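Local coordinates for protein Cys-Gly metallodipeptidase DUG1 (Saccharomyces cerevisiae, PDB 4G1P) that hydrolyses the dipeptide Cys-Gly as a metal-dependent M20 family peptidase and serves as the catalytic component of the complex that degrades glutathione, at residues A[276-279]-A[280-284]; A[107-110]-A[111-114]; A[175-178]-A[179-182]; A[473-476]-A[477-480]; A[394-397]-A[398-401]. All coordinates share one frame; numbering follows the deposited sequence.

Contact 1 of 5, residues A[276-279]-A[280-284]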
loop_
_atom_site.group_PDB
_atom_site.type_symbol
_atom_site.label_atom_id
_atom_site.label_comp_id
_atom_site.label_asym_id
_atom_site.label_seq_id
_atom_site.Cartn_x
_atom_site.Cartn_y
_atom_site.Cartn_z
ATOM N N GLU A 276 -31.002 23.357 -22.184
ATOM C CA GLU A 276 -32.216 22.653 -22.569
ATOM C C GLU A 276 -31.957 21.659 -23.698
ATOM O O GLU A 276 -32.541 20.562 -23.720
ATOM C CB GLU A 276 -33.303 23.649 -22.949
ATOM C CG GLU A 276 -33.975 24.266 -21.738
ATOM C CD GLU A 276 -34.953 23.317 -21.059
ATOM O OE1 GLU A 276 -35.571 22.494 -21.766
ATOM O OE2 GLU A 276 -35.107 23.389 -19.820
ATOM N N LYS A 277 -31.073 22.040 -24.621
ATOM C CA LYS A 277 -30.618 21.123 -25.655
ATOM C C LYS A 277 -30.034 19.848 -25.058
ATOM O O LYS A 277 -30.484 18.739 -25.357
ATOM C CB LYS A 277 -29.558 21.772 -26.524
ATOM C CG LYS A 277 -28.892 20.778 -27.456
ATOM C CD LYS A 277 -28.910 21.263 -28.897
ATOM C CE LYS A 277 -28.374 22.686 -29.011
ATOM N NZ LYS A 277 -28.239 23.107 -30.434
ATOM N N GLU A 278 -29.025 20.014 -24.210
ATOM C CA GLU A 278 -28.357 18.882 -23.587
ATOM C C GLU A 278 -29.337 18.132 -22.708
ATOM O O GLU A 278 -29.289 16.911 -22.615
ATOM C CB GLU A 278 -27.133 19.359 -22.793
ATOM C CG GLU A 278 -26.921 18.657 -21.480
ATOM C CD GLU A 278 -25.803 19.269 -20.653
ATOM O OE1 GLU A 278 -25.336 20.382 -20.988
ATOM O OE2 GLU A 278 -25.390 18.626 -19.665
ATOM N N LYS A 279 -30.252 18.864 -22.091
ATOM C CA LYS A 279 -31.251 18.239 -21.229
ATOM C C LYS A 279 -32.221 17.356 -22.013
ATOM O O LYS A 279 -32.743 16.377 -21.476
ATOM C CB LYS A 279 -32.026 19.297 -20.448
ATOM C CG LYS A 279 -32.699 18.780 -19.205
ATOM C CD LYS A 279 -33.312 19.930 -18.415
ATOM C CE LYS A 279 -32.329 21.092 -18.265
ATOM N NZ LYS A 279 -32.942 22.281 -17.584
ATOM N N ALA A 280 -32.464 17.705 -23.276
ATOM C CA ALA A 280 -33.341 16.905 -24.128
ATOM C C ALA A 280 -32.841 15.475 -24.235
ATOM O O ALA A 280 -33.580 14.523 -23.979
ATOM C CB ALA A 280 -33.446 17.518 -25.512
ATOM N N LEU A 281 -31.571 15.337 -24.603
ATOM C CA LEU A 281 -30.950 14.028 -24.781
ATOM C C LEU A 281 -30.962 13.145 -23.530
ATOM O O LEU A 281 -30.844 11.925 -23.645
ATOM C CB LEU A 281 -29.522 14.186 -25.290
ATOM C CG LEU A 281 -29.394 14.945 -26.607
ATOM C CD1 LEU A 281 -28.047 15.622 -26.687
ATOM C CD2 LEU A 281 -29.576 14.006 -27.780
ATOM N N TYR A 282 -31.090 13.759 -22.378
ATOM C CA TYR A 282 -30.946 13.043 -21.151
ATOM C C TYR A 282 -32.216 12.367 -20.798
ATOM O O TYR A 282 -32.270 11.565 -19.910
ATOM C CB TYR A 282 -30.491 13.934 -20.009
ATOM C CG TYR A 282 -29.097 14.440 -20.135
ATOM C CD1 TYR A 282 -28.189 13.821 -20.942
ATOM C CD2 TYR A 282 -28.706 15.545 -19.473
ATOM C CE1 TYR A 282 -26.931 14.292 -21.068
ATOM C CE2 TYR A 282 -27.440 15.997 -19.585
ATOM C CZ TYR A 282 -26.572 15.370 -20.385
ATOM O OH TYR A 282 -25.343 15.867 -20.475
ATOM N N LYS A 283 -33.262 12.670 -21.505
ATOM C CA LYS A 283 -34.497 12.104 -21.096
ATOM C C LYS A 283 -34.755 11.031 -22.091
ATOM O O LYS A 283 -34.284 11.074 -23.194
ATOM C CB LYS A 283 -35.523 13.175 -20.825
ATOM C CG LYS A 283 -36.511 12.706 -19.802
ATOM C CD LYS A 283 -36.246 11.252 -19.451
ATOM C CE LYS A 283 -37.509 10.581 -18.910
ATOM N NZ LYS A 283 -38.740 11.423 -19.042
ATOM N N ASP A 284 -35.500 10.051 -21.654
ATOM C CA ASP A 284 -35.731 8.881 -22.428
ATOM C C ASP A 284 -34.656 7.886 -22.304
ATOM O O ASP A 284 -34.623 6.933 -23.023
ATOM C CB ASP A 284 -35.650 9.261 -23.884
ATOM C CG ASP A 284 -36.971 9.545 -24.447
ATOM O OD1 ASP A 284 -37.928 8.949 -23.968
ATOM O OD2 ASP A 284 -37.088 10.400 -25.323
#
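Glu278 meets Tyr282 one turn further along the chain, its OE2 accepting a hydrogen bond from Tyr282 OH at 2.9 Å. The hydroxyl stands above the carboxylate plane, and carboxylate and ring are turned almost perpendicular, 89° apart. The glutamate runs out extended beyond CG (chi2 -173°), which carries its carboxylate to the hydroxyl; its CG lies beside the CE2 side of the phenol. Backbone covers one face of the same ring: Glu278 O sits over its centre, 3.4 Å above the plane.

Ala280 is held mainly by its backbone, Ala280 N donating to Glu276 O at 2.9 Å and more weakly to Lys277 O at 3.1 Å. Next to it, Lys279 O takes the N-H of Tyr282 at 3.2 Å, an i to i+3 bond. The Lys279 chain bends at its third torsion (chi3 -47°), which brings NZ back to Glu276 OE2 in a weak salt bridge of 3.3 Å.

Glu278 OE2 has a second, ionic partner in Arg315 NE. Tyr282 packs on Met311 of helix 306-314, while Leu281 and Tyr282 both touch Tyr213 of strand 210-226, so the contact borders both a helix and a strand.

Contact 2 of 5, residues A[107-110]-A[111-114]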
loop_
_atom_site.group_PDB
_atom_site.type_symbol
_atom_site.label_atom_id
_atom_site.label_comp_id
_atom_site.label_asym_id
_atom_site.label_seq_id
_atom_site.Cartn_x
_atom_site.Cartn_y
_atom_site.Cartn_z
ATOM N N PRO A 107 -3.288 -4.018 -13.839
ATOM C CA PRO A 107 -2.725 -5.147 -13.091
ATOM C C PRO A 107 -3.827 -6.021 -12.507
ATOM O O PRO A 107 -4.956 -5.558 -12.324
ATOM C CB PRO A 107 -1.946 -4.472 -11.949
ATOM C CG PRO A 107 -2.446 -3.080 -11.898
ATOM C CD PRO A 107 -2.841 -2.727 -13.295
ATOM N N ALA A 108 -3.487 -7.270 -12.212
ATOM C CA ALA A 108 -4.423 -8.196 -11.613
ATOM C C ALA A 108 -3.699 -9.346 -10.930
ATOM O O ALA A 108 -2.686 -9.854 -11.420
ATOM C CB ALA A 108 -5.380 -8.724 -12.661
ATOM N N GLN A 109 -4.241 -9.754 -9.792
ATOM C CA GLN A 109 -3.750 -10.913 -9.062
ATOM C C GLN A 109 -4.930 -11.648 -8.485
ATOM O O GLN A 109 -5.916 -11.028 -8.075
ATOM C CB GLN A 109 -2.868 -10.486 -7.901
ATOM C CG GLN A 109 -1.456 -10.138 -8.266
ATOM C CD GLN A 109 -0.659 -9.831 -7.022
ATOM O OE1 GLN A 109 -1.236 -9.553 -5.967
ATOM N NE2 GLN A 109 0.665 -9.905 -7.123
ATOM N N LEU A 110 -4.810 -12.969 -8.446
ATOM C CA LEU A 110 -5.821 -13.825 -7.864
ATOM C C LEU A 110 -6.182 -13.353 -6.458
ATOM O O LEU A 110 -7.356 -13.168 -6.122
ATOM C CB LEU A 110 -5.293 -15.247 -7.812
ATOM C CG LEU A 110 -6.156 -16.266 -7.080
ATOM C CD1 LEU A 110 -7.465 -16.508 -7.830
ATOM C CD2 LEU A 110 -5.363 -17.555 -6.903
ATOM N N GLU A 111 -5.161 -13.109 -5.652
ATOM C CA GLU A 111 -5.365 -12.789 -4.252
ATOM C C GLU A 111 -6.144 -11.500 -4.039
ATOM O O GLU A 111 -6.590 -11.227 -2.920
ATOM C CB GLU A 111 -4.028 -12.736 -3.515
ATOM C CG GLU A 111 -3.271 -14.071 -3.475
ATOM C CD GLU A 111 -2.728 -14.501 -4.849
ATOM O OE1 GLU A 111 -2.596 -13.620 -5.745
ATOM O OE2 GLU A 111 -2.450 -15.721 -5.027
ATOM N N ASP A 112 -6.321 -10.708 -5.096
ATOM C CA ASP A 112 -7.123 -9.494 -4.971
ATOM C C ASP A 112 -8.583 -9.851 -4.722
ATOM O O ASP A 112 -9.365 -8.989 -4.342
ATOM C CB ASP A 112 -7.054 -8.611 -6.222
ATOM C CG ASP A 112 -5.653 -8.126 -6.539
ATOM O OD1 ASP A 112 -4.800 -8.111 -5.625
ATOM O OD2 ASP A 112 -5.415 -7.749 -7.713
ATOM N N GLY A 113 -8.961 -11.104 -4.964
ATOM C CA GLY A 113 -10.342 -11.517 -4.779
ATOM C C GLY A 113 -10.978 -12.188 -5.987
ATOM O O GLY A 113 -12.162 -12.516 -5.969
ATOM N N TRP A 114 -10.181 -12.396 -7.030
ATOM C CA TRP A 114 -10.616 -13.069 -8.245
ATOM C C TRP A 114 -11.069 -14.494 -7.990
ATOM O O TRP A 114 -10.458 -15.209 -7.204
ATOM C CB TRP A 114 -9.465 -13.112 -9.235
ATOM C CG TRP A 114 -9.267 -11.834 -9.958
ATOM C CD1 TRP A 114 -8.703 -10.691 -9.467
ATOM C CD2 TRP A 114 -9.637 -11.555 -11.310
ATOM N NE1 TRP A 114 -8.706 -9.718 -10.428
ATOM C CE2 TRP A 114 -9.272 -10.220 -11.571
ATOM C CE3 TRP A 114 -10.236 -12.306 -12.323
ATOM C CZ2 TRP A 114 -9.483 -9.617 -12.807
ATOM C CZ3 TRP A 114 -10.448 -11.713 -13.545
ATOM C CH2 TRP A 114 -10.070 -10.376 -13.781
#
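Asp112 folds back on Gln109, and the pair exchanges two hydrogen bonds. Gln109 N donates to Asp112 OD2 at 3.1 Å, approaching from well above the carboxylate plane, 60° out of it. In return Asp112 N donates to Gln109 O at 3.0 Å. With CG anti to its own carbonyl carbon (chi1 -61°), the aspartate carboxylate turns back over the start of the turn, where it also lies beside Gln109 CB; the amide of Gln109 and this carboxylate are inclined by 33°.

Trp114 also points back at residues 108-110, reaching them through its indole. The ring passes Gln109 O on the CD1 side, while Leu110 O lies at the ring edge, near the ring plane. The apolar touches are Ala108 CB to Trp114 CZ2 at 4.2 Å and Leu110 CD1 to Trp114 CB, also at 4.2 Å. Leu110 O binds Gly113 N at 2.9 Å and, weakly, Trp114 N at 3.1 Å; the positive phi of Gly113 would press a CB against the preceding carbonyl oxygen. An alanine at Trp114 would remove the indole and is likely to open a gap beside Ala108 CB and Arg133, both of which pack on it.

These bonds define a 3-10 turn in the loop between strands 96-102 and 122-124 of the M20 catalytic domain; the Trp114 side chain lies about 9 Å from that of the zinc ligand His450.

Contact 3 of 5, residues A[175-178]-A[179-182]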
loop_
_atom_site.group_PDB
_atom_site.type_symbol
_atom_site.label_atom_id
_atom_site.label_comp_id
_atom_site.label_asym_id
_atom_site.label_seq_id
_atom_site.Cartn_x
_atom_site.Cartn_y
_atom_site.Cartn_z
ATOM N N SER A 175 -1.419 6.901 -21.833
ATOM C CA SER A 175 -1.335 6.981 -23.299
ATOM C C SER A 175 -0.163 7.836 -23.748
ATOM O O SER A 175 -0.292 8.647 -24.658
ATOM C CB SER A 175 -2.629 7.536 -23.900
ATOM O OG SER A 175 -3.726 6.673 -23.643
ATOM N N LEU A 176 0.975 7.644 -23.093
ATOM C CA LEU A 176 2.163 8.465 -23.306
ATOM C C LEU A 176 2.601 8.536 -24.758
ATOM O O LEU A 176 2.746 7.509 -25.417
ATOM C CB LEU A 176 3.333 7.947 -22.451
ATOM C CG LEU A 176 3.102 7.945 -20.938
ATOM C CD1 LEU A 176 4.356 7.562 -20.129
ATOM C CD2 LEU A 176 2.564 9.273 -20.497
ATOM N N LYS A 177 2.813 9.762 -25.234
ATOM C CA LYS A 177 3.444 10.037 -26.529
ATOM C C LYS A 177 2.552 9.756 -27.749
ATOM O O LYS A 177 2.913 10.100 -28.872
ATOM C CB LYS A 177 4.785 9.295 -26.649
ATOM C CG LYS A 177 5.736 9.552 -25.502
ATOM C CD LYS A 177 6.600 10.767 -25.754
ATOM C CE LYS A 177 7.651 10.482 -26.815
ATOM N NZ LYS A 177 8.328 11.727 -27.288
ATOM N N LEU A 178 1.398 9.132 -27.523
ATOM C CA LEU A 178 0.483 8.781 -28.609
ATOM C C LEU A 178 -0.058 10.040 -29.283
ATOM O O LEU A 178 -0.161 10.114 -30.519
ATOM C CB LEU A 178 -0.676 7.936 -28.075
ATOM C CG LEU A 178 -1.759 7.547 -29.086
ATOM C CD1 LEU A 178 -1.202 6.742 -30.250
ATOM C CD2 LEU A 178 -2.861 6.782 -28.390
ATOM N N ASP A 179 -0.413 11.004 -28.433
ATOM C CA ASP A 179 -0.793 12.359 -28.815
ATOM C C ASP A 179 0.062 12.889 -29.965
ATOM O O ASP A 179 -0.450 13.232 -31.032
ATOM C CB ASP A 179 -0.617 13.267 -27.598
ATOM C CG ASP A 179 -1.325 14.588 -27.749
ATOM O OD1 ASP A 179 -2.315 14.638 -28.511
ATOM O OD2 ASP A 179 -0.900 15.577 -27.104
ATOM N N GLU A 180 1.371 12.941 -29.738
ATOM C CA GLU A 180 2.305 13.419 -30.745
ATOM C C GLU A 180 2.246 12.591 -32.014
ATOM O O GLU A 180 2.328 13.133 -33.126
ATOM C CB GLU A 180 3.724 13.411 -30.203
ATOM C CG GLU A 180 3.901 14.236 -28.955
ATOM C CD GLU A 180 5.182 13.887 -28.216
ATOM O OE1 GLU A 180 6.252 13.835 -28.866
ATOM O OE2 GLU A 180 5.115 13.657 -26.986
ATOM N N LEU A 181 2.101 11.278 -31.853
ATOM C CA LEU A 181 2.084 10.384 -33.004
ATOM C C LEU A 181 0.950 10.707 -33.966
ATOM O O LEU A 181 1.146 10.763 -35.177
ATOM C CB LEU A 181 1.990 8.927 -32.567
ATOM C CG LEU A 181 2.003 7.983 -33.768
ATOM C CD1 LEU A 181 3.236 8.251 -34.619
ATOM C CD2 LEU A 181 1.949 6.524 -33.332
ATOM N N ILE A 182 -0.237 10.919 -33.417
ATOM C CA ILE A 182 -1.405 11.190 -34.231
ATOM C C ILE A 182 -1.230 12.498 -34.989
ATOM O O ILE A 182 -1.433 12.552 -36.203
ATOM C CB ILE A 182 -2.655 11.217 -33.360
ATOM C CG1 ILE A 182 -2.972 9.797 -32.908
ATOM C CG2 ILE A 182 -3.824 11.800 -34.110
ATOM C CD1 ILE A 182 -3.458 9.730 -31.494
#
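Ile182 N donates to Leu178 O at 3.0 Å, an i to i+4 bond whose donor lies close to the direction in which the carbonyl points. One residue earlier, Lys177 occupies the N-cap position, and its backbone O receives Leu181 N in a weaker bond of 3.3 Å. The lysine side chain reaches a different partner: Lys177 NZ forms a weak salt bridge with Glu180 OE1 at 3.4 Å. Bends at the second and third torsions (chi2 -88°, chi3 -73°) curl it toward the glutamate, so that Lys177 CD also runs alongside Glu180 OE2 at 3.5 Å.

Beyond these polar groups lies an apolar side. Leu178, whose CG is anti to its backbone N (chi1 177°), presents CG to Ile182 CD1 at 3.7 Å, and its CD1 approaches Leu181 CD2 at a looser 4.4 Å. Leu178 and Leu181 continue onto Val83 of strand 83-88, whereas Ile182 leans on Phe429 and Ala432 of helix 426-433. Asp179 OD1 is bonded to Thr428 OG1, and Ser175 OG to Glu168 OE2; the Ser175 side chain is about 4 Å from that of Glu171, the probable proton acceptor.

The chemistry is thus divided. Buried leucine and isoleucine branches pack on one side of the helix start, while the carboxylates of Asp179 and Glu180, in its first turn, would be expected to interact favourably with the partial positive charge of the helix N terminus.

Contact 4 of 5, residues A[473-476]-A[477-480]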
loop_
_atom_site.group_PDB
_atom_site.type_symbol
_atom_site.label_atom_id
_atom_site.label_comp_id
_atom_site.label_asym_id
_atom_site.label_seq_id
_atom_site.Cartn_x
_atom_site.Cartn_y
_atom_site.Cartn_z
ATOM N N GLN A 473 -20.704 -1.465 -42.780
ATOM C CA GLN A 473 -21.470 -1.619 -43.993
ATOM C C GLN A 473 -22.358 -0.403 -44.236
ATOM O O GLN A 473 -22.345 0.183 -45.328
ATOM C CB GLN A 473 -22.319 -2.887 -43.925
ATOM C CG GLN A 473 -23.159 -3.116 -45.172
ATOM C CD GLN A 473 -22.315 -3.209 -46.431
ATOM O OE1 GLN A 473 -21.377 -3.997 -46.505
ATOM N NE2 GLN A 473 -22.643 -2.399 -47.422
ATOM N N TYR A 474 -23.126 -0.019 -43.222
ATOM C CA TYR A 474 -24.051 1.090 -43.383
ATOM C C TYR A 474 -23.319 2.401 -43.605
ATOM O O TYR A 474 -23.726 3.215 -44.441
ATOM C CB TYR A 474 -24.977 1.222 -42.190
ATOM C CG TYR A 474 -26.015 0.144 -42.113
ATOM C CD1 TYR A 474 -26.429 -0.536 -43.252
ATOM C CD2 TYR A 474 -26.576 -0.209 -40.895
ATOM C CE1 TYR A 474 -27.390 -1.544 -43.174
ATOM C CE2 TYR A 474 -27.527 -1.203 -40.804
ATOM C CZ TYR A 474 -27.933 -1.867 -41.940
ATOM O OH TYR A 474 -28.878 -2.862 -41.823
ATOM N N TYR A 475 -22.247 2.608 -42.851
ATOM C CA TYR A 475 -21.459 3.809 -43.025
ATOM C C TYR A 475 -20.994 3.917 -44.478
ATOM O O TYR A 475 -21.098 4.987 -45.089
ATOM C CB TYR A 475 -20.282 3.872 -42.043
ATOM C CG TYR A 475 -19.438 5.100 -42.256
ATOM C CD1 TYR A 475 -19.901 6.351 -41.881
ATOM C CD2 TYR A 475 -18.202 5.020 -42.881
ATOM C CE1 TYR A 475 -19.149 7.480 -42.095
ATOM C CE2 TYR A 475 -17.440 6.151 -43.099
ATOM C CZ TYR A 475 -17.923 7.374 -42.702
ATOM O OH TYR A 475 -17.172 8.498 -42.911
ATOM N N SER A 476 -20.530 2.806 -45.046
ATOM C CA SER A 476 -20.087 2.796 -46.443
ATOM C C SER A 476 -21.204 3.195 -47.413
ATOM O O SER A 476 -20.931 3.656 -48.521
ATOM C CB SER A 476 -19.549 1.421 -46.841
ATOM O OG SER A 476 -20.605 0.492 -47.014
ATOM N N GLU A 477 -22.455 3.010 -46.999
ATOM C CA GLU A 477 -23.591 3.342 -47.858
ATOM C C GLU A 477 -24.108 4.769 -47.671
ATOM O O GLU A 477 -24.683 5.331 -48.589
ATOM C CB GLU A 477 -24.730 2.337 -47.679
ATOM C CG GLU A 477 -24.388 0.929 -48.115
ATOM C CD GLU A 477 -25.350 -0.101 -47.543
ATOM O OE1 GLU A 477 -26.349 0.295 -46.909
ATOM O OE2 GLU A 477 -25.107 -1.314 -47.720
ATOM N N SER A 478 -23.895 5.353 -46.497
ATOM C CA SER A 478 -24.386 6.702 -46.204
ATOM C C SER A 478 -23.799 7.730 -47.144
ATOM O O SER A 478 -22.584 7.755 -47.333
ATOM C CB SER A 478 -23.991 7.127 -44.801
ATOM O OG SER A 478 -22.771 7.840 -44.836
ATOM N N PRO A 479 -24.662 8.605 -47.708
ATOM C CA PRO A 479 -24.288 9.673 -48.649
ATOM C C PRO A 479 -23.195 10.610 -48.133
ATOM O O PRO A 479 -22.465 11.181 -48.940
ATOM C CB PRO A 479 -25.602 10.428 -48.849
ATOM C CG PRO A 479 -26.656 9.369 -48.650
ATOM C CD PRO A 479 -26.126 8.522 -47.532
ATOM N N GLU A 480 -23.079 10.762 -46.816
ATOM C CA GLU A 480 -21.950 11.488 -46.232
ATOM C C GLU A 480 -21.491 10.847 -44.924
ATOM O O GLU A 480 -20.415 10.239 -44.861
ATOM C CB GLU A 480 -22.281 12.972 -46.022
ATOM C CG GLU A 480 -22.183 13.820 -47.291
ATOM C CD GLU A 480 -22.768 15.215 -47.119
ATOM O OE1 GLU A 480 -22.379 15.911 -46.155
ATOM O OE2 GLU A 480 -23.621 15.611 -47.945
#
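Tyr474 O is gripped by two backbone donors, Glu477 N at 2.9 Å and Ser478 N at 3.0 Å. They come from different directions: Ser478 N lies almost straight ahead of the carbonyl, Glu477 N far above its plane. An i+3 and an i+4 bond thus share one acceptor near the C-terminal end of helix 458-477.

Gln473 and Glu477 are joined side chain to side chain, Gln473 NE2 donating to Glu477 OE2 at 2.7 Å with an N-H...O angle of 150°. The amide N-H arrives from above the carboxylate plane, and the two flat groups are 52° apart. A bend at the second torsion of Gln473 (chi2 58°) points its amide along the helix, while Glu477 extends beyond CG to meet it. A leucine in place of Gln473 has no side-chain amide, so Glu477 OE2 would probably lose this mate and its carboxylate be freer to turn.

The second carboxylate oxygen, Glu477 OE1, lies at the edge of the Tyr474 ring, 3.8 Å from Tyr474 CD1. Ser478 OG adds a weak bond to Tyr475 O at 3.3 Å.

Lys95 meets several groups here, its NZ bonding Tyr475 O and Ser478 O and its charge making a cation-pi contact with the Tyr475 ring. Against helix 397-410, Tyr474 packs on Lys404 and Leu408, and Tyr475 on Gln398 and Ala401; Gln473 and Ser476 rest on Pro160.

Contact 5 of 5, residues A[394-397]-A[398-401]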
loop_
_atom_site.group_PDB
_atom_site.type_symbol
_atom_site.label_atom_id
_atom_site.label_comp_id
_atom_site.label_asym_id
_atom_site.label_seq_id
_atom_site.Cartn_x
_atom_site.Cartn_y
_atom_site.Cartn_z
ATOM N N PRO A 394 -24.376 13.692 -31.507
ATOM C CA PRO A 394 -24.701 12.319 -31.909
ATOM C C PRO A 394 -25.625 12.210 -33.123
ATOM O O PRO A 394 -26.445 11.287 -33.186
ATOM C CB PRO A 394 -25.441 11.785 -30.689
ATOM C CG PRO A 394 -26.114 12.989 -30.124
ATOM C CD PRO A 394 -25.155 14.124 -30.335
ATOM N N PHE A 395 -25.514 13.110 -34.087
ATOM C CA PHE A 395 -26.417 12.993 -35.225
ATOM C C PHE A 395 -25.748 12.742 -36.563
ATOM O O PHE A 395 -26.410 12.291 -37.494
ATOM C CB PHE A 395 -27.423 14.145 -35.266
ATOM C CG PHE A 395 -28.447 14.050 -34.184
ATOM C CD1 PHE A 395 -29.464 13.121 -34.269
ATOM C CD2 PHE A 395 -28.360 14.839 -33.054
ATOM C CE1 PHE A 395 -30.382 13.001 -33.271
ATOM C CE2 PHE A 395 -29.283 14.718 -32.044
ATOM C CZ PHE A 395 -30.292 13.797 -32.151
ATOM N N ASN A 396 -24.444 12.995 -36.640
ATOM C CA ASN A 396 -23.647 12.724 -37.841
ATOM C C ASN A 396 -23.589 11.293 -38.389
ATOM O O ASN A 396 -23.863 10.311 -37.688
ATOM C CB ASN A 396 -22.155 12.871 -37.522
ATOM C CG ASN A 396 -21.723 11.982 -36.370
ATOM O OD1 ASN A 396 -21.756 10.752 -36.462
ATOM N ND2 ASN A 396 -21.336 12.604 -35.270
ATOM N N ALA A 397 -23.193 11.204 -39.653
ATOM C CA ALA A 397 -23.262 9.985 -40.449
ATOM C C ALA A 397 -22.954 8.736 -39.620
ATOM O O ALA A 397 -23.674 7.743 -39.697
ATOM C CB ALA A 397 -22.313 10.086 -41.647
ATOM N N GLN A 398 -21.892 8.805 -38.816
ATOM C CA GLN A 398 -21.417 7.636 -38.068
ATOM C C GLN A 398 -22.428 7.101 -37.071
ATOM O O GLN A 398 -22.685 5.902 -37.038
ATOM C CB GLN A 398 -20.086 7.919 -37.367
ATOM C CG GLN A 398 -18.871 7.818 -38.279
ATOM C CD GLN A 398 -17.614 7.468 -37.511
ATOM O OE1 GLN A 398 -17.410 6.315 -37.131
ATOM N NE2 GLN A 398 -16.776 8.463 -37.259
ATOM N N PHE A 399 -23.003 7.990 -36.269
ATOM C CA PHE A 399 -24.008 7.593 -35.287
ATOM C C PHE A 399 -25.267 7.040 -35.963
ATOM O O PHE A 399 -25.884 6.103 -35.477
ATOM C CB PHE A 399 -24.351 8.762 -34.348
ATOM C CG PHE A 399 -23.333 8.994 -33.260
ATOM C CD1 PHE A 399 -23.360 8.246 -32.096
ATOM C CD2 PHE A 399 -22.362 9.964 -33.395
ATOM C CE1 PHE A 399 -22.420 8.448 -31.083
ATOM C CE2 PHE A 399 -21.428 10.188 -32.388
ATOM C CZ PHE A 399 -21.456 9.419 -31.229
ATOM N N THR A 400 -25.636 7.619 -37.095
ATOM C CA THR A 400 -26.772 7.114 -37.844
ATOM C C THR A 400 -26.497 5.701 -38.314
ATOM O O THR A 400 -27.288 4.789 -38.085
ATOM C CB THR A 400 -27.059 7.994 -39.048
ATOM O OG1 THR A 400 -27.214 9.350 -38.607
ATOM C CG2 THR A 400 -28.313 7.533 -39.739
ATOM N N ALA A 401 -25.352 5.527 -38.960
ATOM C CA ALA A 401 -24.896 4.204 -39.372
ATOM C C ALA A 401 -24.877 3.234 -38.186
ATOM O O ALA A 401 -25.406 2.120 -38.278
ATOM C CB ALA A 401 -23.517 4.289 -40.017
HETATM O O HOH W 1 -28.322 9.474 -35.466
#
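Ala397 O accepts Ala401 N at 2.9 Å, nearly straight at 175°, and Asn396 O accepts Thr400 N at 3.3 Å: the first i to i+4 bonds of helix 397-410. Before them the chain is extended at Asn396, which holds the N-cap position as the loop after strand 378-391 turns into the helix.

The cap itself is a side-chain bond, Phe399 N donating to Asn396 OD1 at 3.0 Å with the donor slightly tilted from the carbonyl plane. The Asn396 CG sits between the backbone N and the carbonyl carbon (chi1 56°), which swings OD1 in over the first helical turn. There it also lies at the edge of the Phe399 ring, 3.2 Å from Phe399 CD2, while the asparagine amide is inclined by 44° to the ring.

Pro394 covers a face of that ring. Its CA stands 3.9 Å from the Phe399 centroid in a CH-pi contact, displaced toward the rim, and Pro394 CB reaches Phe399 CD1 at 4.3 Å. A water weakly joins Pro394 O and Thr400 OG1.

The Gln398 amide bonds Tyr471 OH through OE1, and Ser436 OG and Val196 O through NE2. Phe399 faces the strands, touching Leu211 and Tyr213 of strand 210-226, Phe416 of strand 415-419 and Leu438 of strand 437-439, while Ala397 packs on Tyr475 and Ala401 on Tyr474 of helix 458-477.

From the N terminus the order is contact 2, contact 3, contact 1, contact 5 and contact 4. Each joins residues within a turn or so, none closes a long loop, and all run in series without nesting or crossing. Contact 2 shapes a loop after strand 96-102; contact 3 starts the helix that lies against strand 83-88 and helix 426-433. Contacts 1 and 5 come within about 4 Å at their nearest atoms without touching, and both use Tyr213 of strand 210-226. Contacts 4 and 5 touch directly, with centres 10 Å apart: Tyr475 N is 3.5 Å from Ala401 CB, which joins helix 458-477 to helix 397-410. Contact 2 lies across the chain's centre from contacts 1, 4 and 5.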